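Local structure of 2-keto-3-deoxy-D-arabinonate dehydratase (Sulfolobus solfataricus, 2Q18) at the interface of chains A and B. The protein catalyses the dehydration of 2-dehydro-3-deoxy-D-arabinonate to 2,5-dioxopentanoate, a step in the pentose oxidation pathway that leads from D-arabinonate to 2-oxoglutarate. Coordinates in Å, arbitrary orientation; residue numbers count along the deposited sequence, not the author numbering. Chains: chain A/B, 2-keto-3-deoxy-D-arabinonate dehydratase.

Contact 1 and contact 2 belong to one two-fold symmetric interface between two subunits of the homotetramer, and the centres of their C-alpha atoms lie about 17 Å apart. They use the same stretches of sequence with the chains exchanged: strand 114-119 and the proline before it in one subunit face 3-10 helix 175-177 and helix 178-182 of the other. B:Gln180 in contact 1 and A:Gln180 in contact 2 are therefore twins, each with its own equivalent water. Contact 1 follows this pairing along the strand, whereas contact 2 extends it to a charged cluster around A:Asp136 and B:Arg112. Together they tie the two subunits on both sides of the axis.

Contact 1: the interface of chains A and B. Residues chain A 113-117; chain B 176, 179-180, 183.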
# COMPACT_ATOMS: atom_id res chain seq x y z
N PRO A 113 7.43 12.55 -38.84
CA PRO A 113 7.84 13.66 -37.98
C PRO A 113 8.90 13.23 -36.97
O PRO A 113 9.12 12.04 -36.77
CB PRO A 113 6.54 14.03 -37.25
CG PRO A 113 5.78 12.75 -37.18
CD PRO A 113 6.10 12.03 -38.48
N GLU A 114 9.56 14.21 -36.36
CA GLU A 114 10.50 13.93 -35.27
C GLU A 114 9.73 13.70 -33.97
O GLU A 114 8.86 14.50 -33.60
CB GLU A 114 11.48 15.09 -35.09
CG GLU A 114 12.53 14.83 -34.02
CD GLU A 114 13.21 16.10 -33.54
OE1 GLU A 114 12.59 17.17 -33.63
OE2 GLU A 114 14.37 16.01 -33.09
N ILE A 115 10.04 12.60 -33.30
CA ILE A 115 9.48 12.26 -31.99
C ILE A 115 10.64 11.85 -31.09
O ILE A 115 11.43 10.99 -31.47
CB ILE A 115 8.45 11.09 -32.09
CG1 ILE A 115 7.22 11.46 -32.92
CG2 ILE A 115 8.06 10.56 -30.70
CD1 ILE A 115 6.30 12.53 -32.32
N PHE A 116 10.74 12.46 -29.91
CA PHE A 116 11.80 12.10 -28.96
C PHE A 116 11.27 11.98 -27.54
O PHE A 116 10.25 12.58 -27.20
CB PHE A 116 12.97 13.10 -29.03
CG PHE A 116 12.57 14.54 -28.76
CD1 PHE A 116 12.61 15.05 -27.46
CD2 PHE A 116 12.17 15.37 -29.79
CE1 PHE A 116 12.25 16.37 -27.20
CE2 PHE A 116 11.80 16.70 -29.54
CZ PHE A 116 11.84 17.20 -28.24
N PHE A 117 11.95 11.20 -26.71
CA PHE A 117 11.63 11.12 -25.29
C PHE A 117 12.23 12.33 -24.58
O PHE A 117 13.42 12.62 -24.75
CB PHE A 117 12.18 9.82 -24.68
CG PHE A 117 11.77 9.60 -23.24
CD1 PHE A 117 12.63 9.95 -22.20
CD2 PHE A 117 10.53 9.05 -22.93
CE1 PHE A 117 12.26 9.75 -20.86
CE2 PHE A 117 10.15 8.85 -21.60
CZ PHE A 117 11.01 9.20 -20.56
N LEU B 176 17.64 12.13 -36.47
CA LEU B 176 16.55 12.66 -35.65
C LEU B 176 15.44 11.63 -35.41
O LEU B 176 14.54 11.86 -34.60
CB LEU B 176 15.98 13.94 -36.26
CG LEU B 176 16.93 15.15 -36.37
CD1 LEU B 176 16.22 16.33 -37.02
CD2 LEU B 176 17.49 15.56 -35.00
N PRO B 179 15.30 8.12 -31.64
CA PRO B 179 14.38 7.70 -30.56
C PRO B 179 13.30 6.71 -31.03
O PRO B 179 13.05 5.71 -30.35
CB PRO B 179 13.74 9.01 -30.09
CG PRO B 179 14.75 10.06 -30.45
CD PRO B 179 15.35 9.60 -31.75
N GLN B 180 12.69 6.99 -32.18
CA GLN B 180 11.69 6.09 -32.77
C GLN B 180 12.29 4.73 -33.13
O GLN B 180 11.62 3.71 -33.02
CB GLN B 180 11.07 6.72 -34.02
CG GLN B 180 10.10 7.85 -33.74
CD GLN B 180 9.52 8.44 -35.02
OE1 GLN B 180 8.61 7.86 -35.62
NE2 GLN B 180 10.04 9.59 -35.43
N ILE B 183 13.04 3.16 -29.18
CA ILE B 183 12.10 3.12 -28.05
C ILE B 183 10.69 2.72 -28.48
O ILE B 183 9.99 3.48 -29.15
CB ILE B 183 12.02 4.49 -27.28
CG1 ILE B 183 13.42 5.08 -27.04
CG2 ILE B 183 11.25 4.34 -25.96
CD1 ILE B 183 13.43 6.56 -26.62
O HOH W 1 12.23 10.73 -33.85
O HOH W 2 14.87 13.19 -32.18
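B:Gln180 reaches from helix 178-182 to the start of strand 114-119 in chain A. From CB, the chain turns so that CG stands anti to the carbonyl carbon (chi1 -73°), and it then runs out extended. The CG methylene packs against CB of A:Ile115 at 4.0 Å, and the amide carbon CD lies alongside the same branch point. At the tip, NE2 donates a hydrogen bond to the backbone carbonyl O of A:Pro113 at 2.9 Å. It arrives in the carbonyl plane, although the acceptor is tilted somewhat from the glutamine's own amide plane and the bond is bent, 134° at the hydrogen. The same NE2 meets water 1 almost in line, with 176° at the hydrogen. Both contacts together should fix the rotation of the amide. Water 1 also joins the amide N and carbonyl O of A:Ile115 and the carbonyl O of B:Leu176, the last at 2.7 Å. A second water continues the bridge, lying 2.8 Å from B:Leu176 O and 3.0 Å from OE2, a carboxylate oxygen of A:Glu114. That glutamate, extended with CG anti to its backbone N, crosses B:Leu176 obliquely, OE2 lying 3.7 Å from the methyl CD2 of B:Leu176. Further along the strand the contact turns apolar: the B:Pro179 ring lies against the backbone of A:Ile115, and its CG touches CB of A:Phe116 at 3.8 Å. CD1 of B:Ile183 touches CB of A:Phe117 at 4.0 Å. The patch couples a strand of one subunit to the helix that ends at the substrate-binding B:Lys182, and so probably helps to steady that part of the active site.

Contact 2: the interface of chains A and B. Residues chain A 134, 136, 170, 173, 177, 180; chain B 112-115, 239, 242.
OD2 of A:Asp136 is the best-held polar atom, gripped by four N-H donors from three arginines. A:Arg134 comes side-on within its own chain, NE to the syn lone pair of OD1 at 2.9 Å and NH2 to that of OD2, so the carboxylate lies edge to edge with the guanidinium, in its plane. From above the carboxylate plane, B:Arg112 delivers NH1 and NH2 end-on to OD2, at 2.8 Å and 2.9 Å. B:Arg242 adds NH1 to the same OD2 at 3.0 Å, also from above and nearly straight. So much positive charge would be expected to keep the aspartate ionised. An alanine in place of A:Asp136 would remove this shared acceptor and would probably leave three clustered arginines poorly balanced.

B:Arg112 is also held along its length. Its CD sits over the centre of the A:Tyr177 ring, 3.6 Å from the centroid, while the tyrosine hydroxyl OH donates to a lone pair of the B:Arg112 carbonyl O. CD1 of A:Leu170 sits over the centre of one guanidinium face and CE2 of B:Tyr239 toward the rim of the other. NH2 of B:Arg112 also donates a hydrogen bond to OE1 of A:Gln180 at 3.0 Å, from above the amide carbonyl plane.

The site lies where the segment leading into strand 114-119 of chain B, and B:Arg242 in the loop just beyond helix 233-241, face the helical stretch 168-182 and the loop after strand 131-133 of chain A.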
# COMPACT_ATOMS: atom_id res chain seq x y z
N ARG A 134 22.29 22.89 -17.89
CA ARG A 134 23.35 21.92 -17.64
C ARG A 134 24.67 22.64 -17.34
O ARG A 134 24.95 23.69 -17.91
CB ARG A 134 23.54 21.00 -18.86
CG ARG A 134 22.39 20.01 -19.13
CD ARG A 134 22.68 19.15 -20.38
NE ARG A 134 23.97 18.47 -20.23
CZ ARG A 134 24.13 17.18 -19.98
NH1 ARG A 134 23.08 16.37 -19.88
NH2 ARG A 134 25.35 16.70 -19.84
N ASP A 136 27.49 21.85 -18.29
CA ASP A 136 28.37 21.78 -19.46
C ASP A 136 27.75 22.38 -20.72
O ASP A 136 28.22 22.14 -21.83
CB ASP A 136 28.83 20.34 -19.71
CG ASP A 136 27.67 19.38 -19.99
OD1 ASP A 136 26.48 19.78 -19.90
OD2 ASP A 136 27.95 18.20 -20.29
N LEU A 170 24.89 21.72 -27.43
CA LEU A 170 25.20 20.29 -27.49
C LEU A 170 24.55 19.63 -28.71
O LEU A 170 25.17 18.80 -29.37
CB LEU A 170 24.79 19.58 -26.18
CG LEU A 170 25.40 20.07 -24.86
CD1 LEU A 170 25.04 19.14 -23.71
CD2 LEU A 170 26.91 20.25 -24.95
N GLU A 173 26.40 20.66 -31.91
CA GLU A 173 27.65 19.92 -31.93
C GLU A 173 27.52 18.58 -32.68
O GLU A 173 28.40 18.20 -33.45
CB GLU A 173 28.06 19.67 -30.49
CG GLU A 173 29.51 19.90 -30.16
CD GLU A 173 29.70 20.14 -28.67
OE1 GLU A 173 29.44 21.28 -28.21
OE2 GLU A 173 30.10 19.19 -27.96
N TYR A 177 23.87 13.94 -29.87
CA TYR A 177 23.89 14.46 -28.50
C TYR A 177 22.52 14.99 -28.06
O TYR A 177 22.37 15.49 -26.94
CB TYR A 177 24.93 15.57 -28.34
CG TYR A 177 26.38 15.15 -28.53
CD1 TYR A 177 26.82 13.88 -28.17
CD2 TYR A 177 27.31 16.05 -29.05
CE1 TYR A 177 28.15 13.50 -28.34
CE2 TYR A 177 28.65 15.68 -29.23
CZ TYR A 177 29.06 14.41 -28.87
OH TYR A 177 30.38 14.05 -29.04
N GLN A 180 21.14 14.02 -24.53
CA GLN A 180 21.87 14.75 -23.49
C GLN A 180 21.44 16.21 -23.42
O GLN A 180 21.40 16.80 -22.33
CB GLN A 180 23.38 14.67 -23.73
CG GLN A 180 24.00 13.33 -23.43
CD GLN A 180 25.49 13.31 -23.68
OE1 GLN A 180 26.28 13.81 -22.88
NE2 GLN A 180 25.90 12.72 -24.81
N ARG B 112 33.00 13.91 -25.85
CA ARG B 112 31.66 13.55 -25.38
C ARG B 112 31.12 12.31 -26.10
O ARG B 112 30.93 12.34 -27.32
CB ARG B 112 30.68 14.73 -25.56
CG ARG B 112 29.27 14.45 -25.03
CD ARG B 112 28.31 15.62 -25.25
NE ARG B 112 28.78 16.84 -24.59
CZ ARG B 112 28.56 17.14 -23.31
NH1 ARG B 112 29.03 18.28 -22.82
NH2 ARG B 112 27.86 16.33 -22.53
N PRO B 113 30.87 11.23 -25.35
CA PRO B 113 30.29 10.02 -25.93
C PRO B 113 28.80 10.18 -26.23
O PRO B 113 28.17 11.12 -25.75
CB PRO B 113 30.50 8.97 -24.83
CG PRO B 113 30.46 9.76 -23.57
CD PRO B 113 31.12 11.08 -23.90
N GLU B 114 28.25 9.27 -27.04
CA GLU B 114 26.82 9.24 -27.28
C GLU B 114 26.11 8.55 -26.11
O GLU B 114 26.51 7.47 -25.68
CB GLU B 114 26.50 8.50 -28.58
CG GLU B 114 25.02 8.49 -28.92
CD GLU B 114 24.66 7.42 -29.93
OE1 GLU B 114 25.36 6.40 -30.00
OE2 GLU B 114 23.66 7.61 -30.65
N ILE B 115 25.08 9.22 -25.58
CA ILE B 115 24.23 8.67 -24.52
C ILE B 115 22.78 8.91 -24.93
O ILE B 115 22.41 10.03 -25.27
CB ILE B 115 24.50 9.38 -23.15
CG1 ILE B 115 25.92 9.12 -22.63
CG2 ILE B 115 23.44 9.00 -22.10
CD1 ILE B 115 26.23 7.68 -22.23
N TYR B 239 29.08 10.60 -18.09
CA TYR B 239 28.23 11.44 -18.93
C TYR B 239 26.74 11.16 -18.77
O TYR B 239 25.91 12.05 -18.97
CB TYR B 239 28.67 11.38 -20.39
CG TYR B 239 29.91 12.20 -20.68
CD1 TYR B 239 31.18 11.71 -20.41
CD2 TYR B 239 29.80 13.49 -21.21
CE1 TYR B 239 32.32 12.47 -20.66
CE2 TYR B 239 30.93 14.26 -21.47
CZ TYR B 239 32.19 13.75 -21.19
OH TYR B 239 33.31 14.51 -21.45
N ARG B 242 25.67 13.00 -15.33
CA ARG B 242 25.95 14.44 -15.27
C ARG B 242 24.67 15.26 -15.34
O ARG B 242 23.98 15.25 -16.36
CB ARG B 242 26.91 14.86 -16.39
CG ARG B 242 27.25 16.35 -16.36
CD ARG B 242 28.22 16.72 -17.46
NE ARG B 242 29.56 16.18 -17.22
CZ ARG B 242 30.59 16.37 -18.04
NH1 ARG B 242 30.44 17.09 -19.15
NH2 ARG B 242 31.77 15.84 -17.75
O HOH W 3 26.30 14.32 -20.28
O HOH W 4 23.82 11.65 -26.59
O HOH W 5 23.46 13.66 -18.64